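PDB 4HJI: CS1 fimbrial subunit A from Escherichia coli, which builds the CS1 fimbriae, polar filaments on the surface of enterotoxigenic Escherichia coli that let the bacterium colonise the epithelium of specific host organs. Local coordinates for residues 22-27 / 60-65; 34-39 / 53-58; 70-75 / 97-102; 88-93 / 127-132. One frame throughout, in Å; residues are numbered along the deposited sequence. Where two conformers were deposited one is given.

Contact 1: residues 22-27 / 60-65; sequences DPTVDL and HTNDSD
Thr-24, His-60 and Asn-62 bury the most surface where strand 25-29 joins strand 49-61 as an antiparallel pair in the beta-sandwich of this chaperone-usher pilin. The end-to-end directions of the touching parts differ by 175°, and Asp-26 faces His-60 as a hydrogen-bonded pair: Asp-26 N gives to His-60 O, and His-60 N gives back to Asp-26 O, each at 2.9 Å. His-60 takes part mainly through its backbone; the nearest its side chain comes is CB, 4.0 Å from Asp-26 O. Its carbonyl is also met by carbon, since Val-25 CA makes a CA-H...O contact of 3.1 Å with His-60 O. With CG1 of Val-25 set between its backbone N and carbonyl carbon (chi1 59°), CG2 lies anti to that N and comes 3.2 Å from His-60 O. The carboxylate of Asp-26 leads away toward Lys-165 of strand 163-173, a salt bridge whose detail is less sure because the position of OD1 is doubtful.

At the end of the strand the chain turns: OG1 of Thr-61, its last residue, accepts from Asp-63 N at 3.1 Å in a nearly straight bond, an ST turn. A valine here would probably leave Asp-63 N without that acceptor and the turn less firmly set. The pairing carries on one residue into this turn, where Asn-62 N gives to Thr-24 O with a bent N-H angle of 139°. The two side chains then cross obliquely. Asn-62 OD1 is taken by Lys-156, while its other branch, ND2, meets the methyl of Thr-24, with ND2 and Thr-24 CG2 3.5 Å apart.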
loop_
_atom_site.group_PDB
_atom_site.type_symbol
_atom_site.label_atom_id
_atom_site.label_comp_id
_atom_site.label_asym_id
_atom_site.label_seq_id
_atom_site.Cartn_x
_atom_site.Cartn_y
_atom_site.Cartn_z
ATOM N N ASP A 22 -10.241 5.470 18.797
ATOM C CA ASP A 22 -8.756 5.560 18.854
ATOM C C ASP A 22 -8.152 4.194 18.559
ATOM O O ASP A 22 -8.271 3.273 19.372
ATOM N N PRO A 23 -7.514 4.055 17.386
ATOM C CA PRO A 23 -6.813 2.832 16.973
ATOM C C PRO A 23 -5.690 2.415 17.934
ATOM O O PRO A 23 -5.112 3.272 18.605
ATOM C CB PRO A 23 -6.225 3.220 15.617
ATOM N N THR A 24 -5.401 1.113 18.012
ATOM C CA THR A 24 -4.251 0.600 18.777
ATOM C C THR A 24 -2.934 0.709 17.991
ATOM O O THR A 24 -1.848 0.807 18.570
ATOM C CB THR A 24 -4.445 -0.874 19.200
ATOM O OG1 THR A 24 -4.857 -1.669 18.077
ATOM C CG2 THR A 24 -5.483 -0.986 20.295
ATOM N N VAL A 25 -3.049 0.684 16.671
ATOM C CA VAL A 25 -1.896 0.735 15.777
ATOM C C VAL A 25 -2.192 1.741 14.667
ATOM O O VAL A 25 -3.351 2.022 14.385
ATOM C CB VAL A 25 -1.606 -0.661 15.174
ATOM C CG1 VAL A 25 -2.804 -1.185 14.403
ATOM C CG2 VAL A 25 -0.396 -0.625 14.277
ATOM N N ASP A 26 -1.160 2.293 14.035
ATOM C CA ASP A 26 -1.369 3.104 12.842
ATOM C C ASP A 26 -0.167 3.035 11.929
ATOM O O ASP A 26 0.887 2.593 12.342
ATOM C CB ASP A 26 -1.611 4.565 13.211
ATOM C CG ASP A 26 -2.470 5.294 12.192
ATOM O OD1 ASP A 26 -2.659 4.784 11.063
ATOM O OD2 ASP A 26 -2.973 6.399 12.542
ATOM N N LEU A 27 -0.373 3.443 10.687
ATOM C CA LEU A 27 0.694 3.528 9.700
ATOM C C LEU A 27 0.748 4.979 9.227
ATOM O O LEU A 27 -0.210 5.490 8.625
ATOM C CB LEU A 27 0.433 2.602 8.527
ATOM C CG LEU A 27 1.567 2.485 7.504
ATOM C CD1 LEU A 27 2.779 1.743 8.074
ATOM C CD2 LEU A 27 1.028 1.716 6.312
ATOM N N HIS A 60 3.077 2.918 14.196
ATOM C CA HIS A 60 2.844 3.331 15.573
ATOM C C HIS A 60 2.043 2.273 16.295
ATOM O O HIS A 60 1.082 1.761 15.748
ATOM C CB HIS A 60 2.023 4.592 15.631
ATOM C CG HIS A 60 2.779 5.819 15.293
ATOM N ND1 HIS A 60 2.723 6.952 16.073
ATOM C CD2 HIS A 60 3.573 6.119 14.239
ATOM C CE1 HIS A 60 3.484 7.887 15.535
ATOM N NE2 HIS A 60 4.000 7.412 14.417
ATOM N N THR A 61 2.439 1.941 17.513
ATOM C CA THR A 61 1.681 0.978 18.287
ATOM C C THR A 61 1.612 1.381 19.742
ATOM O O THR A 61 2.468 2.127 20.219
ATOM C CB THR A 61 2.297 -0.431 18.154
ATOM O OG1 THR A 61 1.497 -1.396 18.852
ATOM C CG2 THR A 61 3.751 -0.467 18.683
ATOM N N ASN A 62 0.601 0.856 20.436
ATOM C CA ASN A 62 0.512 0.967 21.890
ATOM C C ASN A 62 1.073 -0.245 22.634
ATOM O O ASN A 62 0.958 -0.310 23.853
ATOM C CB ASN A 62 -0.934 1.232 22.335
ATOM C CG ASN A 62 -1.828 0.011 22.224
ATOM O OD1 ASN A 62 -1.380 -1.096 21.886
ATOM N ND2 ASN A 62 -3.110 0.209 22.510
ATOM N N ASP A 63 1.661 -1.192 21.901
ATOM C CA ASP A 63 2.350 -2.330 22.508
ATOM C C ASP A 63 3.519 -2.788 21.645
ATOM O O ASP A 63 3.348 -3.467 20.621
ATOM C CB ASP A 63 1.394 -3.490 22.779
ATOM C CG ASP A 63 2.023 -4.583 23.650
ATOM O OD1 ASP A 63 3.254 -4.564 23.894
ATOM O OD2 ASP A 63 1.278 -5.475 24.103
ATOM N N SER A 64 4.713 -2.426 22.102
ATOM C CA SER A 64 5.954 -2.708 21.401
ATOM C C SER A 64 6.380 -4.183 21.470
ATOM O O SER A 64 7.309 -4.590 20.768
ATOM C CB SER A 64 7.066 -1.822 21.963
ATOM O OG SER A 64 8.333 -2.267 21.518
ATOM N N ASP A 65 5.718 -4.966 22.321
ATOM C CA ASP A 65 5.945 -6.411 22.390
ATOM C C ASP A 65 5.221 -7.149 21.276
ATOM O O ASP A 65 5.592 -8.275 20.933
ATOM C CB ASP A 65 5.478 -6.975 23.736
ATOM C CG ASP A 65 6.500 -6.787 24.842
ATOM O OD1 ASP A 65 7.561 -6.168 24.604
ATOM O OD2 ASP A 65 6.237 -7.273 25.962
#

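Contact 2: residues 34-39 / 53-58; sequences ALPNSV and HTINTV
The backbones of 34-39 and 53-58 stay well apart, the nearest CA atoms being 7.8 Å from each other at Leu-35 and Thr-57 and 8.1 Å at Val-39 and His-53, and no hydrogen bond joins them. Side chains bridge the gap. Val-39, in the conformer described, comes at His-53 head on: its CG1 lies 3.5 Å from the ring centroid and only 5° off the ring normal, a CH-pi contact over the face. CG of His-53 is anti to the backbone N (chi1 -177°), which brings the imidazole up to meet that methyl. Cutting His-53 back to an alanine would probably open a gap under Val-39 CG1, which would lose the ring face it rests on. These residues belong to the two arms of a beta hairpin, strands 38-44 and 49-61, and the apolar contacts run on along its approach. Pro-36 adds its CD, 4.2 Å from Ile-55 CD1. Leu-35 crosses Ile-55 at about a right angle, its CD1 3.9 Å from Ile-55 CG2. The same Leu-35 CD1 lies 3.8 Å from Thr-57 CG2; the hydroxyl of Thr-57 turns elsewhere, to a hydrogen bond with Gln-125 O.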
loop_
_atom_site.group_PDB
_atom_site.type_symbol
_atom_site.label_atom_id
_atom_site.label_comp_id
_atom_site.label_asym_id
_atom_site.label_seq_id
_atom_site.Cartn_x
_atom_site.Cartn_y
_atom_site.Cartn_z
ATOM N N ALA A 34 0.034 11.925 8.237
ATOM C CA ALA A 34 -0.875 10.895 7.757
ATOM C C ALA A 34 -0.429 10.322 6.411
ATOM O O ALA A 34 0.167 11.002 5.586
ATOM C CB ALA A 34 -2.287 11.424 7.638
ATOM N N LEU A 35 -0.734 9.051 6.218
ATOM C CA LEU A 35 -0.469 8.411 4.963
ATOM C C LEU A 35 -1.240 9.153 3.857
ATOM O O LEU A 35 -2.363 9.635 4.095
ATOM C CB LEU A 35 -0.907 6.948 5.055
ATOM C CG LEU A 35 -0.234 5.990 4.138
ATOM C CD1 LEU A 35 1.268 5.898 4.400
ATOM C CD2 LEU A 35 -0.870 4.615 4.335
ATOM N N PRO A 36 -0.643 9.304 2.664
ATOM C CA PRO A 36 -1.439 9.917 1.587
ATOM C C PRO A 36 -2.698 9.115 1.286
ATOM O O PRO A 36 -2.682 7.894 1.371
ATOM C CB PRO A 36 -0.503 9.909 0.384
ATOM C CG PRO A 36 0.856 9.685 0.955
ATOM C CD PRO A 36 0.705 8.920 2.215
ATOM N N ASN A 37 -3.792 9.804 0.963
ATOM C CA ASN A 37 -5.018 9.114 0.566
ATOM C C ASN A 37 -5.178 9.039 -0.948
ATOM O O ASN A 37 -6.163 8.513 -1.436
ATOM C CB ASN A 37 -6.262 9.732 1.238
ATOM C CG ASN A 37 -6.636 11.098 0.710
ATOM O OD1 ASN A 37 -5.938 11.712 -0.089
ATOM N ND2 ASN A 37 -7.769 11.602 1.206
ATOM N N SER A 38 -4.211 9.601 -1.671
ATOM C CA SER A 38 -4.193 9.632 -3.134
ATOM C C SER A 38 -2.760 9.454 -3.630
ATOM O O SER A 38 -1.829 9.964 -2.995
ATOM C CB SER A 38 -4.733 10.969 -3.648
ATOM O OG SER A 38 -5.991 11.277 -3.077
ATOM N N VAL A 39 -2.580 8.722 -4.740
ATOM C CA VAL A 39 -1.274 8.538 -5.387
ATOM C C VAL A 39 -1.507 8.592 -6.895
ATOM O O VAL A 39 -2.446 7.986 -7.387
ATOM C CB VAL A 39 -0.630 7.182 -4.994
ATOM C CG1 VAL A 39 0.553 6.835 -5.906
ATOM C CG2 VAL A 39 -0.237 7.213 -3.525
ATOM N N HIS A 53 5.854 3.298 -7.004
ATOM C CA HIS A 53 5.649 4.438 -6.117
ATOM C C HIS A 53 5.922 4.014 -4.685
ATOM O O HIS A 53 5.190 3.197 -4.128
ATOM C CB HIS A 53 4.247 4.978 -6.226
ATOM C CG HIS A 53 4.012 6.195 -5.396
ATOM N ND1 HIS A 53 4.142 7.471 -5.900
ATOM C CD2 HIS A 53 3.615 6.346 -4.105
ATOM C CE1 HIS A 53 3.821 8.349 -4.962
ATOM N NE2 HIS A 53 3.516 7.692 -3.860
ATOM N N THR A 54 6.945 4.613 -4.084
ATOM C CA THR A 54 7.399 4.238 -2.754
ATOM C C THR A 54 7.118 5.334 -1.736
ATOM O O THR A 54 7.373 6.540 -1.978
ATOM C CB THR A 54 8.887 3.859 -2.786
ATOM O OG1 THR A 54 9.060 2.766 -3.682
ATOM C CG2 THR A 54 9.403 3.463 -1.398
ATOM N N ILE A 55 6.552 4.918 -0.613
ATOM C CA ILE A 55 6.179 5.783 0.503
ATOM C C ILE A 55 6.979 5.287 1.717
ATOM O O ILE A 55 6.874 4.108 2.096
ATOM C CB ILE A 55 4.663 5.706 0.811
ATOM C CG1 ILE A 55 3.811 6.082 -0.416
ATOM C CG2 ILE A 55 4.284 6.599 1.981
ATOM C CD1 ILE A 55 2.328 5.899 -0.258
ATOM N N ASN A 56 7.802 6.163 2.285
ATOM C CA ASN A 56 8.490 5.907 3.538
ATOM C C ASN A 56 7.498 6.050 4.688
ATOM O O ASN A 56 6.855 7.089 4.822
ATOM C CB ASN A 56 9.674 6.876 3.690
ATOM C CG ASN A 56 10.693 6.705 2.583
ATOM O OD1 ASN A 56 10.912 7.606 1.748
ATOM N ND2 ASN A 56 11.324 5.553 2.556
ATOM N N THR A 57 7.366 5.003 5.502
ATOM C CA THR A 57 6.351 4.958 6.555
ATOM C C THR A 57 6.943 4.513 7.882
ATOM O O THR A 57 8.066 4.022 7.941
ATOM C CB THR A 57 5.239 3.955 6.210
ATOM O OG1 THR A 57 5.777 2.623 6.254
ATOM C CG2 THR A 57 4.699 4.209 4.833
ATOM N N VAL A 58 6.171 4.685 8.947
ATOM C CA VAL A 58 6.486 4.112 10.243
ATOM C C VAL A 58 5.215 3.553 10.860
ATOM O O VAL A 58 4.134 4.079 10.632
ATOM C CB VAL A 58 7.120 5.122 11.226
ATOM C CG1 VAL A 58 8.518 5.498 10.764
ATOM C CG2 VAL A 58 6.236 6.356 11.423
#

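Contact 3: residues 70-75 / 97-102; sequences VKLSAD and KPLSTT
An ST turn at Ser-100, in the chain that follows residues 97-98, docks on residues 70-72 of strand 68-80, just before the break at 73-75, with Leu-72 and Leu-99 on its buried side. Within the turn Ser-100 OG accepts from Thr-102 N at 3.1 Å, while the Ser-100 carbonyl faces the other segment. Leu-72 N gives to Ser-100 O at 2.9 Å, and although the N-H points almost straight at the oxygen (174°), the donor stands 47° above the carbonyl plane. This is the one direct hydrogen bond between the segments. Two waters extend the pairing: water 1 accepts from Ser-100 N and also lies within bonding distance of Val-70 O and Thr-102 O, while water 2 gives one proton to Leu-72 O, at 2.6 Å, and the other to Thr-101 O.

On the buried side Leu-99 has CG anti to its carbonyl carbon (chi1 -60°), and its two branches spread over Val-70, with CD2 3.8 Å from Val-70 CG1. Leu-72 meets Leu-99 at about a right angle, its CG 4.0 Å from Leu-99 CB. On the solvent side the methyl of Thr-101 curls over the start of the break: Thr-101 CG2 is 3.6 Å from Leu-72 O and 3.8 Å from Ala-74 CA.

Around the contact, Ile-152 of strand 144-156 touches both Val-70 and Leu-72. Val-92 and Phe-94 of strand 87-94 meet Leu-99, and Ile-104, which opens strand 104-106, also packs on it and is hydrogen-bonded to the backbone of Val-70.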
loop_
_atom_site.group_PDB
_atom_site.type_symbol
_atom_site.label_atom_id
_atom_site.label_comp_id
_atom_site.label_asym_id
_atom_site.label_seq_id
_atom_site.Cartn_x
_atom_site.Cartn_y
_atom_site.Cartn_z
ATOM N N VAL A 70 -0.620 -7.352 8.487
ATOM C CA VAL A 70 -0.903 -6.445 7.390
ATOM C C VAL A 70 -1.448 -7.205 6.208
ATOM O O VAL A 70 -0.897 -8.244 5.807
ATOM C CB VAL A 70 0.352 -5.707 6.935
ATOM C CG1 VAL A 70 -0.009 -4.572 5.990
ATOM C CG2 VAL A 70 1.088 -5.164 8.149
ATOM N N LYS A 71 -2.519 -6.687 5.639
ATOM C CA LYS A 71 -3.129 -7.291 4.476
ATOM C C LYS A 71 -3.829 -6.236 3.648
ATOM O O LYS A 71 -3.930 -5.086 4.078
ATOM C CB LYS A 71 -4.129 -8.373 4.912
ATOM C CG LYS A 71 -5.334 -7.820 5.644
ATOM C CD LYS A 71 -6.231 -8.915 6.198
ATOM C CE LYS A 71 -7.522 -8.294 6.695
ATOM N NZ LYS A 71 -8.394 -9.204 7.471
ATOM N N LEU A 72 -4.289 -6.633 2.465
ATOM C CA LEU A 72 -5.151 -5.804 1.617
ATOM C C LEU A 72 -6.581 -6.281 1.784
ATOM O O LEU A 72 -6.828 -7.449 1.990
ATOM C CB LEU A 72 -4.756 -5.940 0.151
ATOM C CG LEU A 72 -3.302 -5.599 -0.155
ATOM C CD1 LEU A 72 -2.899 -6.039 -1.563
ATOM C CD2 LEU A 72 -3.044 -4.120 0.052
ATOM N N SER A 73 -7.543 -5.372 1.699
ATOM C CA SER A 73 -8.946 -5.771 1.826
ATOM C C SER A 73 -9.475 -6.366 0.526
ATOM O O SER A 73 -10.521 -7.001 0.519
ATOM C CB SER A 73 -9.806 -4.565 2.199
ATOM O OG SER A 73 -9.969 -3.753 1.067
ATOM N N ALA A 74 -8.763 -6.142 -0.577
ATOM C CA ALA A 74 -9.168 -6.660 -1.866
ATOM C C ALA A 74 -7.950 -6.595 -2.745
ATOM O O ALA A 74 -7.046 -5.797 -2.487
ATOM C CB ALA A 74 -10.298 -5.824 -2.451
ATOM N N ASP A 75 -7.929 -7.450 -3.768
ATOM C CA ASP A 75 -6.908 -7.404 -4.808
ATOM C C ASP A 75 -7.035 -6.088 -5.529
ATOM O O ASP A 75 -8.056 -5.854 -6.183
ATOM C CB ASP A 75 -7.142 -8.484 -5.854
ATOM C CG ASP A 75 -6.687 -9.846 -5.411
ATOM O OD1 ASP A 75 -6.025 -9.940 -4.354
ATOM O OD2 ASP A 75 -6.956 -10.836 -6.144
ATOM N N LYS A 97 8.013 -7.231 2.064
ATOM C CA LYS A 97 7.154 -8.401 1.861
ATOM C C LYS A 97 5.939 -8.015 0.982
ATOM O O LYS A 97 5.350 -6.962 1.171
ATOM C CB LYS A 97 6.667 -8.908 3.222
ATOM C CG LYS A 97 7.788 -9.363 4.148
ATOM C CD LYS A 97 7.710 -8.735 5.535
ATOM C CE LYS A 97 9.007 -8.929 6.324
ATOM N NZ LYS A 97 9.375 -7.659 7.048
ATOM N N PRO A 98 5.559 -8.869 0.017
ATOM C CA PRO A 98 4.369 -8.600 -0.785
ATOM C C PRO A 98 3.119 -8.809 0.059
ATOM O O PRO A 98 3.062 -9.750 0.862
ATOM C CB PRO A 98 4.459 -9.644 -1.916
ATOM C CG PRO A 98 5.226 -10.737 -1.324
ATOM C CD PRO A 98 6.238 -10.097 -0.422
ATOM N N LEU A 99 2.158 -7.910 -0.095
ATOM C CA LEU A 99 0.885 -8.028 0.581
ATOM C C LEU A 99 -0.134 -8.725 -0.322
ATOM O O LEU A 99 0.012 -8.789 -1.541
ATOM C CB LEU A 99 0.371 -6.642 0.948
ATOM C CG LEU A 99 1.239 -5.769 1.868
ATOM C CD1 LEU A 99 0.545 -4.440 2.142
ATOM C CD2 LEU A 99 1.602 -6.478 3.162
ATOM N N SER A 100 -1.152 -9.295 0.308
ATOM C CA SER A 100 -2.270 -9.923 -0.391
ATOM C C SER A 100 -3.483 -9.831 0.544
ATOM O O SER A 100 -3.388 -9.247 1.623
ATOM C CB SER A 100 -1.953 -11.375 -0.713
ATOM O OG SER A 100 -1.835 -12.129 0.473
ATOM N N THR A 101 -4.571 -10.506 0.174
ATOM C CA THR A 101 -5.759 -10.545 1.028
ATOM C C THR A 101 -5.549 -11.508 2.208
ATOM O O THR A 101 -6.386 -11.585 3.093
ATOM C CB THR A 101 -7.029 -10.925 0.237
ATOM O OG1 THR A 101 -6.805 -12.119 -0.543
ATOM C CG2 THR A 101 -7.457 -9.787 -0.671
ATOM N N THR A 102 -4.448 -12.264 2.213
ATOM C CA THR A 102 -4.068 -13.039 3.365
ATOM C C THR A 102 -3.093 -12.270 4.210
ATOM O O THR A 102 -2.056 -11.808 3.708
ATOM C CB THR A 102 -3.361 -14.343 2.938
ATOM O OG1 THR A 102 -4.182 -15.042 2.008
ATOM C CG2 THR A 102 -3.080 -15.226 4.134
HETATM O O HOH W 1 -0.619 -9.549 3.280
HETATM O O HOH W 2 -8.108 -9.162 3.539
#

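Contact 4: residues 88-93 / 127-132; sequences IPVSVN and LSIHAD
Val-90 and Ile-129 lean on each other at a slant across two neighbouring antiparallel strands, 87-94 and 119-131, in the pilin beta-sandwich; the segment axes run at 160° and approach to 4.5 Å. The side chains of Val-90, Val-92, Ile-129 and Ala-131 share the buried face. Val-90 CG1, placed anti to the backbone N (chi1 171°), touches Ile-129 CG2 at 3.8 Å, and a second slanted pair follows between Val-92 CG1 and Leu-127 CD1 at 3.7 Å. Val-92 also reaches Val-150 of strand 144-156, and Leu-127 reaches Ile-152, so this end packs on that strand, while Val-90 and Ala-131 touch Leu-78 of strand 68-80.

Ser-91, Asn-93, Ser-128 and His-130 lie on the other face. There the imidazole of His-130 presents an edge, with CD2 3.6 Å from Ser-91 O near the ring plane. The same carbonyl takes His-130 N at 2.8 Å, while Ser-91 N gives to His-130 O. Asn-93 and Ser-128 make a second reciprocal backbone pair.

At the far end Ile-88 CG2 rests against Asp-132 O, and Asp-132 turns its carboxylate out to Arg-135 and Thr-134. The last backbone bond is nearly straight: Asp-132 N gives to Pro-89 O at 3.0 Å and 175°.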
loop_
_atom_site.group_PDB
_atom_site.type_symbol
_atom_site.label_atom_id
_atom_site.label_comp_id
_atom_site.label_asym_id
_atom_site.label_seq_id
_atom_site.Cartn_x
_atom_site.Cartn_y
_atom_site.Cartn_z
ATOM N N ILE A 88 -5.582 -3.090 -14.950
ATOM C CA ILE A 88 -4.140 -3.238 -14.719
ATOM C C ILE A 88 -3.954 -3.728 -13.285
ATOM O O ILE A 88 -4.371 -3.054 -12.345
ATOM C CB ILE A 88 -3.390 -1.893 -14.891
ATOM C CG1 ILE A 88 -3.594 -1.329 -16.298
ATOM C CG2 ILE A 88 -1.907 -2.059 -14.564
ATOM C CD1 ILE A 88 -3.082 0.089 -16.474
ATOM N N PRO A 89 -3.338 -4.921 -13.094
ATOM C CA PRO A 89 -3.165 -5.411 -11.724
ATOM C C PRO A 89 -2.136 -4.605 -10.931
ATOM O O PRO A 89 -1.175 -4.081 -11.502
ATOM C CB PRO A 89 -2.689 -6.859 -11.920
ATOM C CG PRO A 89 -2.003 -6.810 -13.221
ATOM C CD PRO A 89 -2.748 -5.846 -14.084
ATOM N N VAL A 90 -2.374 -4.466 -9.630
ATOM C CA VAL A 90 -1.486 -3.701 -8.753
ATOM C C VAL A 90 -0.943 -4.630 -7.687
ATOM O O VAL A 90 -1.698 -5.444 -7.130
ATOM C CB VAL A 90 -2.240 -2.539 -8.062
ATOM C CG1 VAL A 90 -1.384 -1.861 -6.982
ATOM C CG2 VAL A 90 -2.682 -1.500 -9.086
ATOM N N SER A 91 0.365 -4.518 -7.441
ATOM C CA SER A 91 1.062 -5.203 -6.368
ATOM C C SER A 91 1.464 -4.187 -5.314
ATOM O O SER A 91 1.783 -3.036 -5.641
ATOM C CB SER A 91 2.307 -5.906 -6.930
ATOM O OG SER A 91 1.933 -6.996 -7.758
ATOM N N VAL A 92 1.415 -4.592 -4.048
ATOM C CA VAL A 92 1.802 -3.746 -2.939
ATOM C C VAL A 92 2.762 -4.486 -2.035
ATOM O O VAL A 92 2.525 -5.650 -1.694
ATOM C CB VAL A 92 0.570 -3.304 -2.113
ATOM C CG1 VAL A 92 0.998 -2.345 -1.027
ATOM C CG2 VAL A 92 -0.483 -2.719 -3.025
ATOM N N ASN A 93 3.892 -3.846 -1.737
ATOM C CA ASN A 93 4.902 -4.432 -0.856
ATOM C C ASN A 93 4.994 -3.565 0.387
ATOM O O ASN A 93 4.884 -2.346 0.302
ATOM C CB ASN A 93 6.309 -4.476 -1.493
ATOM C CG ASN A 93 6.446 -5.462 -2.635
ATOM O OD1 ASN A 93 5.477 -5.877 -3.261
ATOM N ND2 ASN A 93 7.677 -5.866 -2.896
ATOM N N LEU A 127 6.671 1.275 1.915
ATOM C CA LEU A 127 5.420 0.857 1.327
ATOM C C LEU A 127 5.454 1.206 -0.158
ATOM O O LEU A 127 5.548 2.382 -0.513
ATOM C CB LEU A 127 4.251 1.573 2.019
ATOM C CG LEU A 127 2.870 1.321 1.416
ATOM C CD1 LEU A 127 2.401 -0.122 1.587
ATOM C CD2 LEU A 127 1.853 2.249 2.058
ATOM N N SER A 128 5.410 0.204 -1.036
ATOM C CA SER A 128 5.515 0.437 -2.495
ATOM C C SER A 128 4.309 -0.095 -3.270
ATOM O O SER A 128 3.843 -1.214 -3.023
ATOM C CB SER A 128 6.800 -0.192 -3.080
ATOM O OG SER A 128 7.000 -1.384 -2.354
ATOM N N ILE A 129 3.845 0.711 -4.221
ATOM C CA ILE A 129 2.694 0.402 -5.074
ATOM C C ILE A 129 3.208 0.230 -6.505
ATOM O O ILE A 129 3.879 1.127 -7.012
ATOM C CB ILE A 129 1.623 1.521 -4.968
ATOM C CG1 ILE A 129 1.125 1.584 -3.530
ATOM C CG2 ILE A 129 0.491 1.284 -5.962
ATOM C CD1 ILE A 129 0.214 2.742 -3.259
ATOM N N HIS A 130 2.847 -0.889 -7.134
ATOM C CA HIS A 130 3.428 -1.389 -8.415
ATOM C C HIS A 130 2.300 -1.765 -9.388
ATOM O O HIS A 130 1.861 -2.930 -9.395
ATOM C CB HIS A 130 4.319 -2.643 -8.218
ATOM C CG HIS A 130 5.393 -2.494 -7.187
ATOM N ND1 HIS A 130 6.652 -2.037 -7.494
ATOM C CD2 HIS A 130 5.387 -2.714 -5.848
ATOM C CE1 HIS A 130 7.384 -1.987 -6.396
ATOM N NE2 HIS A 130 6.642 -2.397 -5.385
ATOM N N ALA A 131 1.870 -0.844 -10.248
ATOM C CA ALA A 131 0.922 -1.187 -11.334
ATOM C C ALA A 131 1.675 -1.835 -12.481
ATOM O O ALA A 131 2.601 -1.232 -13.009
ATOM C CB ALA A 131 0.205 0.036 -11.849
ATOM N N ASP A 132 1.270 -3.048 -12.867
ATOM C CA ASP A 132 1.959 -3.802 -13.901
ATOM C C ASP A 132 1.213 -3.830 -15.242
ATOM O O ASP A 132 0.318 -4.642 -15.468
ATOM C CB ASP A 132 2.150 -5.213 -13.398
ATOM C CG ASP A 132 2.847 -6.088 -14.396
ATOM O OD1 ASP A 132 3.353 -5.554 -15.413
ATOM O OD2 ASP A 132 2.877 -7.306 -14.159
#

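How the contacts relate
All four contacts belong to one curled sheet system. Contacts 1 and 2 share strand 49-61, their centres 18 Å apart; contact 2 is nested within the loop that contact 1 closes, and Leu-27 packs on Thr-57 and Leu-35 between them. Contacts 3 and 4 come later and cross along the chain, centres 11 Å apart, meeting where Leu-99 N probably hydrogen-bonds to Val-92 O. The centres of contacts 2 and 4 are about 13 Å apart, on the neighbouring strands 49-61 and 119-131. Strands 49-61, 119-131 and 87-94 thus connect contacts 1 and 2 with contacts 4 and 3. Strand 163-173, probably the donor strand joined to the C-terminus in this donor-strand construct, lies parallel to 38-44.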